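Local coordinates for sporulation-control protein spo0M (PDB 5CL2) that controls the expression of spo0A and is required for Bacillus subtilis to pass the morphological stage 0 of sporulation, at residues L47-R52 against F89-P94; A66-F71 against Q160-F165; V101-V106 against E150-Q155; I141-F146 against E238-L243; Q167-V172 against L187-D192. All blocks are in the same frame, centred on the assembly; numbering follows the deposited sequence.

Contact 1: residues L47-R52 against F89-P94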
# COMPACT_ATOMS: atom_id res chain seq x y z
N LEU A 47 14.39 1.12 15.22
CA LEU A 47 15.10 1.06 13.95
C LEU A 47 14.15 1.52 12.86
O LEU A 47 12.95 1.21 12.90
CB LEU A 47 15.54 -0.37 13.63
CG LEU A 47 16.85 -0.87 14.25
CD1 LEU A 47 17.47 -1.93 13.37
CD2 LEU A 47 17.80 0.27 14.60
N GLN A 48 14.68 2.24 11.87
CA GLN A 48 13.88 2.68 10.73
C GLN A 48 14.61 2.41 9.44
O GLN A 48 15.78 2.76 9.30
CB GLN A 48 13.55 4.17 10.77
CG GLN A 48 13.23 4.71 12.12
CD GLN A 48 12.01 5.62 12.06
OE1 GLN A 48 11.85 6.41 11.12
NE2 GLN A 48 11.14 5.52 13.07
N LEU A 49 13.89 1.84 8.48
CA LEU A 49 14.39 1.67 7.13
C LEU A 49 13.82 2.82 6.31
O LEU A 49 12.62 3.06 6.34
CB LEU A 49 13.99 0.30 6.56
CG LEU A 49 14.66 -0.18 5.26
CD1 LEU A 49 16.10 -0.66 5.50
CD2 LEU A 49 13.83 -1.26 4.60
N SER A 50 14.67 3.58 5.65
CA SER A 50 14.18 4.75 4.94
C SER A 50 14.89 5.01 3.63
O SER A 50 15.97 4.49 3.35
CB SER A 50 14.28 5.99 5.79
OG SER A 50 15.64 6.27 6.05
N THR A 51 14.24 5.82 2.81
CA THR A 51 14.85 6.22 1.56
C THR A 51 14.36 7.63 1.30
O THR A 51 13.83 8.27 2.23
CB THR A 51 14.52 5.24 0.41
OG1 THR A 51 15.34 5.56 -0.72
CG2 THR A 51 13.04 5.27 0.05
N ARG A 52 14.63 8.16 0.10
CA ARG A 52 14.14 9.46 -0.31
C ARG A 52 13.47 9.34 -1.68
O ARG A 52 13.79 8.45 -2.46
CB ARG A 52 15.26 10.49 -0.39
CG ARG A 52 16.43 10.23 0.51
CD ARG A 52 17.62 11.05 0.06
NE ARG A 52 18.00 10.75 -1.31
CZ ARG A 52 19.19 11.04 -1.84
NH1 ARG A 52 20.12 11.65 -1.11
NH2 ARG A 52 19.45 10.73 -3.10
N PHE A 89 18.71 -7.97 16.90
CA PHE A 89 17.43 -7.82 16.23
C PHE A 89 17.39 -8.49 14.86
O PHE A 89 18.43 -8.75 14.23
CB PHE A 89 17.10 -6.34 16.05
CG PHE A 89 18.05 -5.62 15.12
CD1 PHE A 89 17.84 -5.62 13.73
CD2 PHE A 89 19.19 -4.98 15.62
CE1 PHE A 89 18.73 -4.98 12.88
CE2 PHE A 89 20.08 -4.34 14.77
CZ PHE A 89 19.85 -4.34 13.40
N THR A 90 16.16 -8.71 14.38
CA THR A 90 15.94 -9.19 13.04
C THR A 90 14.64 -8.59 12.46
O THR A 90 13.63 -8.41 13.17
CB THR A 90 15.89 -10.74 13.02
OG1 THR A 90 15.92 -11.22 11.68
CG2 THR A 90 14.64 -11.26 13.70
N PHE A 91 14.66 -8.27 11.16
CA PHE A 91 13.44 -7.83 10.49
C PHE A 91 13.52 -8.19 9.02
O PHE A 91 14.60 -8.38 8.48
CB PHE A 91 13.19 -6.33 10.66
CG PHE A 91 14.18 -5.45 9.91
CD1 PHE A 91 15.39 -5.07 10.50
CD2 PHE A 91 13.87 -4.95 8.65
CE1 PHE A 91 16.30 -4.26 9.83
CE2 PHE A 91 14.76 -4.13 7.96
CZ PHE A 91 15.98 -3.78 8.56
N THR A 92 12.37 -8.26 8.38
CA THR A 92 12.36 -8.60 6.98
C THR A 92 12.28 -7.35 6.14
O THR A 92 11.47 -6.46 6.41
CB THR A 92 11.18 -9.52 6.67
OG1 THR A 92 11.22 -10.63 7.58
CG2 THR A 92 11.26 -10.03 5.24
N LEU A 93 13.15 -7.28 5.14
CA LEU A 93 13.12 -6.20 4.15
C LEU A 93 11.83 -6.31 3.36
O LEU A 93 11.63 -7.31 2.66
CB LEU A 93 14.33 -6.31 3.23
CG LEU A 93 15.09 -5.07 2.79
CD1 LEU A 93 15.79 -4.45 3.96
CD2 LEU A 93 16.09 -5.41 1.69
N PRO A 94 10.96 -5.29 3.45
CA PRO A 94 9.69 -5.29 2.70
C PRO A 94 9.93 -5.48 1.21
O PRO A 94 10.99 -5.11 0.72
CB PRO A 94 9.11 -3.90 2.99
CG PRO A 94 9.73 -3.51 4.34
CD PRO A 94 11.12 -4.12 4.35
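Leu47 turns CG anti to its carbonyl carbon (chi1 -83°), and Phe89 tucks CG between its backbone N and carbonyl carbon (chi1 66°); the two side chains then cross at about a right angle. Leu47 CD1 lies over one face of the Phe89 ring, 3.5 Å from its centroid but shifted toward the rim, where Phe89 CE1 is nearest at 3.3 Å. The result is a close CH-pi contact. The same methyl meets the Phe91 ring obliquely, with Leu47 CD1 4.4 Å from Phe91 CE1, while Leu49 CD1 comes to the edge of that ring near its plane. Leu49 CD2 packs 3.8 Å from Leu93 CD1 and meets Pro94 CD tip to tip at 3.9 Å. An alanine in place of Phe89 would probably leave Leu47 CD1 without its aromatic face and open a gap between the strands. No hydrogen bond links the segments: their strands belong to facing sheets of a beta sandwich, consistent with an arrestin-like fold, and their directions differ by 32°. Val31 and Val27 of strand 26-34 pack against Phe89 and Phe91 respectively, Val108 of strand 106-114 touches both leucines, and Phe71 of strand 60-79 adds its ring to Phe91.

Contact 2: residues A66-F71 against Q160-F165; sequences ATIHSF and QRRLPF
Ile68 O is gripped end-on by both terminal nitrogens of Arg162. Arg162 NH2 makes the shorter and straighter bond, 2.9 Å to Ile68 O with an N-H...O angle of 159°, lying in the carbonyl plane on a lone pair. Arg162 NH1 is 3.2 Å from Ile68 O and tilted 28° from that plane, although the oxygen lies in the guanidinium plane for both. The arginine chain bends about its CG-CD bond (chi3 69°), which sets the position of NE, and Leu163 CD2 covers one guanidinium face near its rim. Arg162 NE forms a salt bridge with Asp96, which gives the guanidinium a second partner. The accepting carbonyl sits at a classic beta bulge, in which Ile68 and His69 both face Leu49 and strand 60-79 turns a corner; segment 160-165, the loop that leads from strand 146-155 into strand 165-173 of the second five-stranded sheet, docks on this corner. Packing continues beside the bonds: Leu163 CD2 lies 3.8 Å from the carbonyl oxygen Thr67 O, and Ala66 CB meets Phe165 CE2 obliquely at 4.0 Å. Leu163 CB lies over one face of the Phe165 ring, which also packs on Pro98. Arg162 further packs on Arg161 of the second subunit.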
# COMPACT_ATOMS: atom_id res chain seq x y z
N ALA A 66 11.40 9.27 3.43
CA ALA A 66 10.26 8.36 3.53
C ALA A 66 10.61 7.11 4.31
O ALA A 66 11.67 6.51 4.07
CB ALA A 66 9.77 7.98 2.15
N THR A 67 9.71 6.70 5.20
CA THR A 67 9.96 5.53 6.04
C THR A 67 9.41 4.26 5.40
O THR A 67 8.21 4.14 5.18
CB THR A 67 9.33 5.75 7.44
OG1 THR A 67 9.95 6.89 8.05
CG2 THR A 67 9.53 4.54 8.32
N ILE A 68 10.30 3.32 5.09
CA ILE A 68 9.91 2.05 4.47
C ILE A 68 9.40 1.04 5.50
O ILE A 68 8.47 0.25 5.24
CB ILE A 68 11.09 1.43 3.72
CG1 ILE A 68 11.50 2.33 2.55
CG2 ILE A 68 10.75 0.08 3.17
CD1 ILE A 68 12.86 1.96 1.97
N HIS A 69 10.07 1.01 6.64
CA HIS A 69 9.70 0.09 7.71
C HIS A 69 10.15 0.65 9.03
O HIS A 69 11.16 1.35 9.10
CB HIS A 69 10.32 -1.27 7.47
CG HIS A 69 9.99 -2.29 8.52
ND1 HIS A 69 8.69 -2.70 8.75
CD2 HIS A 69 10.77 -2.99 9.35
CE1 HIS A 69 8.69 -3.62 9.70
NE2 HIS A 69 9.94 -3.81 10.09
N SER A 70 9.42 0.33 10.09
CA SER A 70 9.77 0.83 11.40
C SER A 70 9.36 -0.21 12.43
O SER A 70 8.34 -0.86 12.24
CB SER A 70 9.10 2.18 11.65
OG SER A 70 9.40 2.68 12.92
N PHE A 71 10.18 -0.43 13.46
CA PHE A 71 9.83 -1.30 14.57
C PHE A 71 10.66 -1.00 15.83
O PHE A 71 11.73 -0.38 15.74
CB PHE A 71 9.99 -2.78 14.18
CG PHE A 71 11.40 -3.25 14.16
CD1 PHE A 71 12.23 -2.93 13.10
CD2 PHE A 71 11.91 -4.00 15.21
CE1 PHE A 71 13.56 -3.36 13.09
CE2 PHE A 71 13.22 -4.44 15.21
CZ PHE A 71 14.05 -4.11 14.16
N GLN A 160 -1.53 4.68 -5.59
CA GLN A 160 -2.06 4.41 -4.25
C GLN A 160 -1.46 3.17 -3.57
O GLN A 160 -2.18 2.35 -3.01
CB GLN A 160 -3.60 4.26 -4.31
CG GLN A 160 -4.32 5.55 -4.81
CD GLN A 160 -5.84 5.49 -4.71
OE1 GLN A 160 -6.41 4.77 -3.86
NE2 GLN A 160 -6.52 6.27 -5.56
N ARG A 161 -0.13 3.05 -3.62
CA ARG A 161 0.56 1.92 -3.00
C ARG A 161 0.78 2.15 -1.49
O ARG A 161 0.44 3.21 -0.94
CB ARG A 161 1.92 1.68 -3.66
CG ARG A 161 1.91 1.83 -5.17
CD ARG A 161 1.11 0.71 -5.75
NE ARG A 161 1.77 -0.57 -5.52
CZ ARG A 161 1.17 -1.74 -5.71
NH1 ARG A 161 -0.09 -1.76 -6.11
NH2 ARG A 161 1.82 -2.87 -5.48
N ARG A 162 1.39 1.17 -0.84
CA ARG A 162 1.73 1.28 0.57
C ARG A 162 2.65 2.48 0.79
O ARG A 162 2.39 3.32 1.65
CB ARG A 162 2.38 -0.01 1.05
CG ARG A 162 2.52 -0.08 2.56
CD ARG A 162 3.29 -1.31 3.02
NE ARG A 162 4.71 -1.27 2.67
CZ ARG A 162 5.67 -0.81 3.47
NH1 ARG A 162 5.35 -0.30 4.64
NH2 ARG A 162 6.95 -0.83 3.08
N LEU A 163 3.68 2.59 -0.04
CA LEU A 163 4.59 3.74 -0.00
C LEU A 163 4.11 4.84 -0.97
O LEU A 163 3.44 4.57 -1.94
CB LEU A 163 6.00 3.28 -0.36
CG LEU A 163 6.48 2.17 0.56
CD1 LEU A 163 7.84 1.66 0.09
CD2 LEU A 163 6.56 2.72 2.01
N PRO A 164 4.45 6.10 -0.67
CA PRO A 164 4.10 7.27 -1.48
C PRO A 164 4.84 7.36 -2.82
O PRO A 164 4.50 8.21 -3.65
CB PRO A 164 4.49 8.44 -0.58
CG PRO A 164 5.56 7.85 0.38
CD PRO A 164 5.09 6.45 0.61
N PHE A 165 5.86 6.52 -3.00
CA PHE A 165 6.69 6.57 -4.21
C PHE A 165 6.75 5.24 -4.96
O PHE A 165 6.39 4.20 -4.43
CB PHE A 165 8.11 6.99 -3.84
CG PHE A 165 8.81 5.99 -2.96
CD1 PHE A 165 9.49 4.92 -3.50
CD2 PHE A 165 8.77 6.14 -1.57
CE1 PHE A 165 10.13 3.99 -2.68
CE2 PHE A 165 9.39 5.23 -0.75
CZ PHE A 165 10.07 4.15 -1.31

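Contact 3: residues V101-V106 against E150-Q155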
# COMPACT_ATOMS: atom_id res chain seq x y z
N VAL A 101 20.51 1.70 -6.73
CA VAL A 101 21.15 1.90 -8.01
C VAL A 101 20.77 3.31 -8.40
O VAL A 101 19.77 3.84 -7.89
CB VAL A 101 20.70 0.87 -9.06
CG1 VAL A 101 19.27 1.15 -9.51
CG2 VAL A 101 21.62 0.90 -10.26
N GLY A 102 21.55 3.94 -9.28
CA GLY A 102 21.33 5.33 -9.62
C GLY A 102 21.47 6.25 -8.42
O GLY A 102 22.49 6.25 -7.72
N LYS A 103 20.44 7.05 -8.19
CA LYS A 103 20.46 8.03 -7.12
C LYS A 103 19.84 7.53 -5.78
O LYS A 103 19.89 8.22 -4.76
CB LYS A 103 19.76 9.30 -7.61
CG LYS A 103 20.73 10.44 -7.93
CD LYS A 103 19.98 11.69 -8.37
CE LYS A 103 20.81 12.96 -8.15
NZ LYS A 103 22.22 12.83 -8.60
N VAL A 104 19.30 6.32 -5.80
CA VAL A 104 18.56 5.80 -4.65
C VAL A 104 19.43 5.37 -3.47
O VAL A 104 20.35 4.55 -3.61
CB VAL A 104 17.70 4.60 -5.06
CG1 VAL A 104 16.97 4.04 -3.85
CG2 VAL A 104 16.71 5.01 -6.17
N GLU A 105 19.16 5.93 -2.30
CA GLU A 105 19.80 5.41 -1.09
C GLU A 105 18.79 4.82 -0.11
O GLU A 105 17.69 5.36 0.09
CB GLU A 105 20.65 6.51 -0.39
CG GLU A 105 19.84 7.55 0.39
CD GLU A 105 20.69 8.41 1.35
OE1 GLU A 105 21.45 7.83 2.17
OE2 GLU A 105 20.60 9.66 1.30
N VAL A 106 19.16 3.69 0.48
CA VAL A 106 18.38 3.05 1.53
C VAL A 106 19.23 2.99 2.79
O VAL A 106 20.36 2.49 2.78
CB VAL A 106 17.94 1.64 1.17
CG1 VAL A 106 17.26 0.99 2.36
CG2 VAL A 106 17.03 1.66 -0.04
N GLU A 150 18.62 5.52 -16.06
CA GLU A 150 18.39 6.11 -14.75
C GLU A 150 17.48 5.24 -13.93
O GLU A 150 16.77 4.39 -14.45
CB GLU A 150 17.79 7.52 -14.90
CG GLU A 150 18.75 8.61 -14.47
CD GLU A 150 19.18 8.45 -13.02
OE1 GLU A 150 18.30 8.35 -12.14
OE2 GLU A 150 20.38 8.31 -12.77
N ALA A 151 17.56 5.40 -12.62
CA ALA A 151 16.61 4.77 -11.71
C ALA A 151 16.44 5.71 -10.54
O ALA A 151 17.43 6.26 -10.05
CB ALA A 151 17.08 3.41 -11.25
N ASP A 152 15.21 5.97 -10.14
CA ASP A 152 15.02 6.83 -8.98
C ASP A 152 13.68 6.58 -8.35
O ASP A 152 12.80 5.97 -8.96
CB ASP A 152 15.16 8.31 -9.35
CG ASP A 152 15.76 9.17 -8.23
OD1 ASP A 152 15.69 8.77 -7.04
OD2 ASP A 152 16.31 10.25 -8.53
N CYS A 153 13.51 7.02 -7.11
CA CYS A 153 12.20 6.90 -6.46
C CYS A 153 11.41 8.18 -6.72
O CYS A 153 11.88 9.29 -6.42
CB CYS A 153 12.37 6.60 -4.97
SG CYS A 153 13.13 5.00 -4.74
N GLU A 154 10.23 8.02 -7.31
CA GLU A 154 9.44 9.14 -7.77
C GLU A 154 8.12 9.17 -7.03
O GLU A 154 7.52 8.12 -6.75
CB GLU A 154 9.16 9.05 -9.27
CG GLU A 154 10.36 8.93 -10.20
CD GLU A 154 11.12 10.23 -10.40
OE1 GLU A 154 10.51 11.32 -10.47
OE2 GLU A 154 12.34 10.14 -10.60
N GLN A 155 7.66 10.36 -6.71
CA GLN A 155 6.35 10.56 -6.11
C GLN A 155 5.28 9.84 -6.95
O GLN A 155 5.26 10.00 -8.19
CB GLN A 155 6.06 12.06 -6.04
CG GLN A 155 4.62 12.41 -5.87
CD GLN A 155 4.37 13.87 -6.05
OE1 GLN A 155 4.83 14.48 -7.03
NE2 GLN A 155 3.69 14.47 -5.08
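Val104 points CG2 at the backbone and sulfur of segment 150-155: Val104 CG2 is 3.8 Å from Asp152 CA and 3.9 Å from Cys153 SG. With CG1 anti to the backbone N (chi1 178°), the valine also brings that methyl near the sulfur, so both branches touch the cysteine. At the other end of the turn Val101 CG1 meets Ala151 CB at 3.6 Å, methyl against methyl. Between them Lys103 and Asp152 cross obliquely, with Lys103 CB 3.7 Å from Asp152 OD2; the contact is made by the aliphatic part of the lysine, whose ammonium lies too far from the carboxylate for a salt bridge. Asp152 is instead held by Arg63, which pairs with OD2, and by its own strand, where Cys153 N donates to Asp152 OD1 at 2.8 Å, meeting it on the anti side and 22° out of the carboxylate plane. Residues 101-104 form a type II' beta turn with Gly102 at its positive-phi position. There the glycine also fits the close approach of strand 146-155, since a CB would run into Ala151 O. The turn leads into strand 106-114 of the sandwich and lies against the antiparallel sheet of strand 146-155. Thr51 of strand 40-57 and Pro98 pack on Val104, while Phe169 and Phe165 of strand 165-173 touch Ala151 and Cys153 respectively.

Contact 4: residues I141-F146 against E238-L243; sequences IENLGF and ELEEVL
Asn143 and Glu240 make the polar link between the end of helix 132-143 and helix 236-248: Asn143 ND2 donates to Glu240 OE2 at 2.6 Å, with an N-H...O angle of 157°. The amide meets the carboxylate oxygen nearly along its C-O axis, the oxygen lies close to the amide plane, and the two flat groups are turned 30° from each other. Beside this bond Glu240 OE2 is also 3.2 Å from Asn143 CB, so the carboxylate also lies close to the base of the asparagine side chain. Leu144 reaches across next to it, with CD2 4.0 Å from Glu240 O and CD1 4.2 Å from Leu243 CB. Deeper in, Ile141 CD1 meets Leu243 CD1 at 4.2 Å. Glu240 starts with CG anti to its carbonyl carbon (chi1 -43°) and runs on extended, which carries its carboxylate over to helix 132-143. Next outward, Gly145 N and Phe146 N both donate to Glu142 O from the same face of its plane, and the positive phi of Gly145 turns the chain from the helix toward strand 146-155. Ala140 packs on Glu240 and Leu243, and Phe228 of strand 224-229 on Leu243. The chemistry is thus graded, from a hydrogen bond at the exposed Asn143 to apolar packing at the buried Ile141 and Leu243; the neutral amide would probably stabilise the Glu240 carboxylate without cancelling its charge.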
# COMPACT_ATOMS: atom_id res chain seq x y z
N ILE A 141 15.27 -6.88 -21.02
CA ILE A 141 15.06 -5.59 -21.67
C ILE A 141 16.34 -5.12 -22.36
O ILE A 141 16.30 -4.66 -23.52
CB ILE A 141 14.60 -4.51 -20.66
CG1 ILE A 141 13.17 -4.79 -20.18
CG2 ILE A 141 14.71 -3.13 -21.27
CD1 ILE A 141 12.10 -4.69 -21.25
N GLU A 142 17.49 -5.25 -21.70
CA GLU A 142 18.70 -4.78 -22.37
C GLU A 142 19.04 -5.65 -23.59
O GLU A 142 19.51 -5.14 -24.60
CB GLU A 142 19.90 -4.76 -21.43
CG GLU A 142 19.77 -3.85 -20.22
CD GLU A 142 21.09 -3.66 -19.49
OE1 GLU A 142 21.67 -4.69 -19.07
OE2 GLU A 142 21.54 -2.50 -19.30
N ASN A 143 18.74 -6.95 -23.51
CA ASN A 143 19.01 -7.84 -24.64
C ASN A 143 18.23 -7.43 -25.88
O ASN A 143 18.73 -7.57 -26.99
CB ASN A 143 18.69 -9.28 -24.27
CG ASN A 143 19.67 -9.85 -23.28
OD1 ASN A 143 20.79 -9.36 -23.16
ND2 ASN A 143 19.25 -10.87 -22.54
N LEU A 144 17.04 -6.88 -25.69
CA LEU A 144 16.22 -6.43 -26.80
C LEU A 144 16.82 -5.21 -27.48
O LEU A 144 16.35 -4.81 -28.54
CB LEU A 144 14.79 -6.11 -26.35
CG LEU A 144 13.85 -7.26 -25.97
CD1 LEU A 144 12.47 -6.74 -25.63
CD2 LEU A 144 13.75 -8.26 -27.11
N GLY A 145 17.91 -4.66 -26.93
CA GLY A 145 18.37 -3.36 -27.40
C GLY A 145 18.10 -2.13 -26.57
O GLY A 145 17.87 -1.05 -27.10
N PHE A 146 18.05 -2.28 -25.25
CA PHE A 146 18.00 -1.12 -24.36
C PHE A 146 19.20 -1.06 -23.43
O PHE A 146 19.90 -2.06 -23.25
CB PHE A 146 16.73 -1.12 -23.53
CG PHE A 146 15.52 -0.78 -24.30
CD1 PHE A 146 14.86 -1.74 -25.05
CD2 PHE A 146 15.03 0.51 -24.29
CE1 PHE A 146 13.72 -1.42 -25.77
CE2 PHE A 146 13.89 0.84 -25.01
CZ PHE A 146 13.25 -0.13 -25.75
N GLU A 238 11.37 -17.04 -22.76
CA GLU A 238 9.97 -16.77 -22.98
C GLU A 238 9.65 -15.39 -22.45
O GLU A 238 8.79 -14.68 -22.99
CB GLU A 238 9.12 -17.83 -22.28
CG GLU A 238 7.64 -17.67 -22.48
CD GLU A 238 7.19 -18.05 -23.87
OE1 GLU A 238 8.03 -18.49 -24.69
OE2 GLU A 238 5.97 -17.92 -24.13
N LEU A 239 10.42 -14.98 -21.44
CA LEU A 239 10.39 -13.64 -20.88
C LEU A 239 10.76 -12.57 -21.92
O LEU A 239 9.99 -11.62 -22.12
CB LEU A 239 11.33 -13.54 -19.68
CG LEU A 239 11.28 -12.25 -18.86
CD1 LEU A 239 9.84 -11.97 -18.46
CD2 LEU A 239 12.19 -12.35 -17.63
N GLU A 240 11.92 -12.70 -22.58
CA GLU A 240 12.25 -11.69 -23.58
C GLU A 240 11.24 -11.61 -24.69
O GLU A 240 11.02 -10.52 -25.23
CB GLU A 240 13.59 -11.91 -24.26
CG GLU A 240 14.75 -12.31 -23.43
CD GLU A 240 16.02 -11.86 -24.11
OE1 GLU A 240 15.93 -11.46 -25.31
OE2 GLU A 240 17.09 -11.91 -23.47
N GLU A 241 10.62 -12.74 -25.06
CA GLU A 241 9.73 -12.63 -26.22
C GLU A 241 8.40 -12.05 -25.78
O GLU A 241 7.76 -11.31 -26.55
CB GLU A 241 9.51 -13.98 -26.92
CG GLU A 241 10.66 -14.97 -26.88
CD GLU A 241 10.37 -16.22 -27.71
OE1 GLU A 241 9.60 -16.11 -28.71
OE2 GLU A 241 10.89 -17.31 -27.36
N VAL A 242 8.00 -12.31 -24.53
CA VAL A 242 6.80 -11.66 -24.02
C VAL A 242 7.01 -10.15 -23.94
O VAL A 242 6.14 -9.37 -24.31
CB VAL A 242 6.40 -12.22 -22.63
CG1 VAL A 242 5.28 -11.40 -22.01
CG2 VAL A 242 5.99 -13.69 -22.74
N LEU A 243 8.20 -9.76 -23.49
CA LEU A 243 8.53 -8.34 -23.38
C LEU A 243 8.58 -7.68 -24.76
O LEU A 243 8.04 -6.57 -24.96
CB LEU A 243 9.85 -8.17 -22.61
CG LEU A 243 9.67 -8.60 -21.15
CD1 LEU A 243 10.97 -8.68 -20.41
CD2 LEU A 243 8.67 -7.69 -20.43

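Contact 5: residues Q167-V172 against L187-D192; sequences QEFEFV and LIFLLD
Phe169 and Phe189 meet on one side of the antiparallel pair, and Phe169 can be followed outward. Its CB lies 3.7 Å from Leu187 O, its CG 4.0 Å from Phe189 CE2, its CD1 3.5 Å from the same CE2, and its CE1 3.4 Å from Phe189 CD2. Phe189 turns its edge to the face of Phe169 in an offset edge-to-face pair, with planes at 73°. Behind the rings Phe169 and Leu187 form a hydrogen-bonded pair of the five-stranded antiparallel sheet, where strands 165-173 and 185-191 are neighbours, with Phe169 N to Leu187 O and Leu187 N to Phe169 O both at 2.9 Å. Beyond this pair, toward Gln167, a water links Gln167 O to Phe189 N. An alanine in place of Phe169 would probably leave the Phe189 edge without its aromatic face and the Phe189 ring freer to turn. Phe171, also from strand 165-173, sets CE1 3.7 Å from Leu187 CG, crossing it at about a right angle, and packs on Leu138 and Ile141 of helix 132-143.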
# COMPACT_ATOMS: atom_id res chain seq x y z
N GLN A 167 9.71 3.00 -7.55
CA GLN A 167 11.01 3.10 -8.20
C GLN A 167 10.81 3.02 -9.73
O GLN A 167 10.31 2.04 -10.25
CB GLN A 167 11.98 2.01 -7.72
CG GLN A 167 13.37 2.20 -8.31
CD GLN A 167 14.48 1.41 -7.63
OE1 GLN A 167 14.28 0.27 -7.18
NE2 GLN A 167 15.66 2.00 -7.55
N GLU A 168 11.20 4.08 -10.42
CA GLU A 168 11.07 4.19 -11.86
C GLU A 168 12.42 3.93 -12.53
O GLU A 168 13.41 4.64 -12.26
CB GLU A 168 10.54 5.56 -12.24
CG GLU A 168 10.29 5.75 -13.75
CD GLU A 168 9.67 7.10 -14.05
OE1 GLU A 168 9.24 7.79 -13.10
OE2 GLU A 168 9.59 7.48 -15.24
N PHE A 169 12.46 2.88 -13.36
CA PHE A 169 13.62 2.54 -14.17
C PHE A 169 13.48 3.11 -15.58
O PHE A 169 12.49 2.85 -16.26
CB PHE A 169 13.81 1.01 -14.25
CG PHE A 169 14.12 0.39 -12.92
CD1 PHE A 169 13.11 0.12 -12.03
CD2 PHE A 169 15.42 0.09 -12.56
CE1 PHE A 169 13.38 -0.44 -10.79
CE2 PHE A 169 15.69 -0.47 -11.33
CZ PHE A 169 14.67 -0.72 -10.44
N GLU A 170 14.46 3.90 -16.01
CA GLU A 170 14.45 4.51 -17.34
C GLU A 170 15.58 3.95 -18.20
O GLU A 170 16.76 4.00 -17.82
CB GLU A 170 14.58 6.02 -17.24
CG GLU A 170 14.75 6.71 -18.57
CD GLU A 170 15.34 8.10 -18.40
OE1 GLU A 170 14.82 8.84 -17.54
OE2 GLU A 170 16.30 8.44 -19.12
N PHE A 171 15.18 3.38 -19.34
CA PHE A 171 16.06 2.77 -20.31
C PHE A 171 16.14 3.63 -21.56
O PHE A 171 15.16 4.30 -21.94
CB PHE A 171 15.55 1.40 -20.72
CG PHE A 171 15.39 0.43 -19.60
CD1 PHE A 171 14.24 0.45 -18.83
CD2 PHE A 171 16.34 -0.53 -19.35
CE1 PHE A 171 14.06 -0.46 -17.82
CE2 PHE A 171 16.17 -1.44 -18.33
CZ PHE A 171 15.03 -1.41 -17.57
N VAL A 172 17.28 3.55 -22.24
CA VAL A 172 17.51 4.27 -23.48
C VAL A 172 17.67 3.24 -24.61
O VAL A 172 18.32 2.19 -24.43
CB VAL A 172 18.78 5.16 -23.36
CG1 VAL A 172 19.20 5.71 -24.70
CG2 VAL A 172 18.54 6.29 -22.40
N LEU A 187 9.97 1.59 -16.78
CA LEU A 187 9.38 0.43 -16.12
C LEU A 187 9.25 0.67 -14.63
O LEU A 187 10.12 1.30 -13.99
CB LEU A 187 10.21 -0.84 -16.36
CG LEU A 187 10.46 -1.30 -17.81
CD1 LEU A 187 10.89 -2.76 -17.89
CD2 LEU A 187 9.27 -1.02 -18.73
N ILE A 188 8.14 0.22 -14.08
CA ILE A 188 7.97 0.14 -12.64
C ILE A 188 7.73 -1.30 -12.25
O ILE A 188 6.86 -1.97 -12.81
CB ILE A 188 6.80 1.00 -12.15
CG1 ILE A 188 7.06 2.47 -12.40
CG2 ILE A 188 6.54 0.77 -10.64
CD1 ILE A 188 5.79 3.30 -12.34
N PHE A 189 8.52 -1.80 -11.31
CA PHE A 189 8.31 -3.14 -10.77
C PHE A 189 7.55 -3.09 -9.45
O PHE A 189 7.97 -2.39 -8.52
CB PHE A 189 9.63 -3.84 -10.56
CG PHE A 189 10.46 -3.93 -11.77
CD1 PHE A 189 10.22 -4.91 -12.71
CD2 PHE A 189 11.45 -3.01 -12.01
CE1 PHE A 189 10.97 -5.00 -13.83
CE2 PHE A 189 12.20 -3.09 -13.15
CZ PHE A 189 11.96 -4.10 -14.06
N LEU A 190 6.46 -3.82 -9.38
CA LEU A 190 5.77 -4.04 -8.12
C LEU A 190 5.91 -5.50 -7.74
O LEU A 190 5.25 -6.38 -8.30
CB LEU A 190 4.29 -3.65 -8.25
CG LEU A 190 4.05 -2.29 -8.91
CD1 LEU A 190 2.57 -2.08 -9.21
CD2 LEU A 190 4.57 -1.20 -7.99
N LEU A 191 6.78 -5.76 -6.77
CA LEU A 191 7.16 -7.10 -6.41
C LEU A 191 6.29 -7.60 -5.28
O LEU A 191 6.10 -6.90 -4.29
CB LEU A 191 8.63 -7.13 -6.00
CG LEU A 191 9.15 -8.49 -5.58
CD1 LEU A 191 9.14 -9.41 -6.78
CD2 LEU A 191 10.54 -8.33 -5.03
N ASP A 192 5.75 -8.79 -5.44
CA ASP A 192 5.04 -9.47 -4.36
C ASP A 192 5.56 -10.90 -4.26
O ASP A 192 6.53 -11.26 -4.94
CB ASP A 192 3.52 -9.40 -4.56
CG ASP A 192 3.05 -9.97 -5.90
OD1 ASP A 192 2.84 -11.20 -5.99
OD2 ASP A 192 2.90 -9.19 -6.88
O HOH W 1 10.20 -0.29 -9.49
O HOH W 2 8.53 0.35 -6.61

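Contacts 1, 2 and 5 are buried, 3 and 4 partly so. Contacts 1 and 5 are rich in aromatic rings, but contact 1 packs two facing sheets without a hydrogen bond, whereas contact 5 pairs neighbouring strands of one sheet. Contacts 2 and 3 both join the sandwich holding 47-52 to the sheet holding 167-172: contact 2 by a charged guanidinium on a backbone carbonyl, contact 3 by a turn and small apolar groups. Contact 2 touches contact 1 through backbone bonds between Leu49 and residues 68-69, and segment 150-155 of contact 3 pairs through backbone bonds with segment 167-172 of contact 5. Contact 4, between helices, is farthest from the chain centre and reaches contact 5 through Ile141 on Phe171.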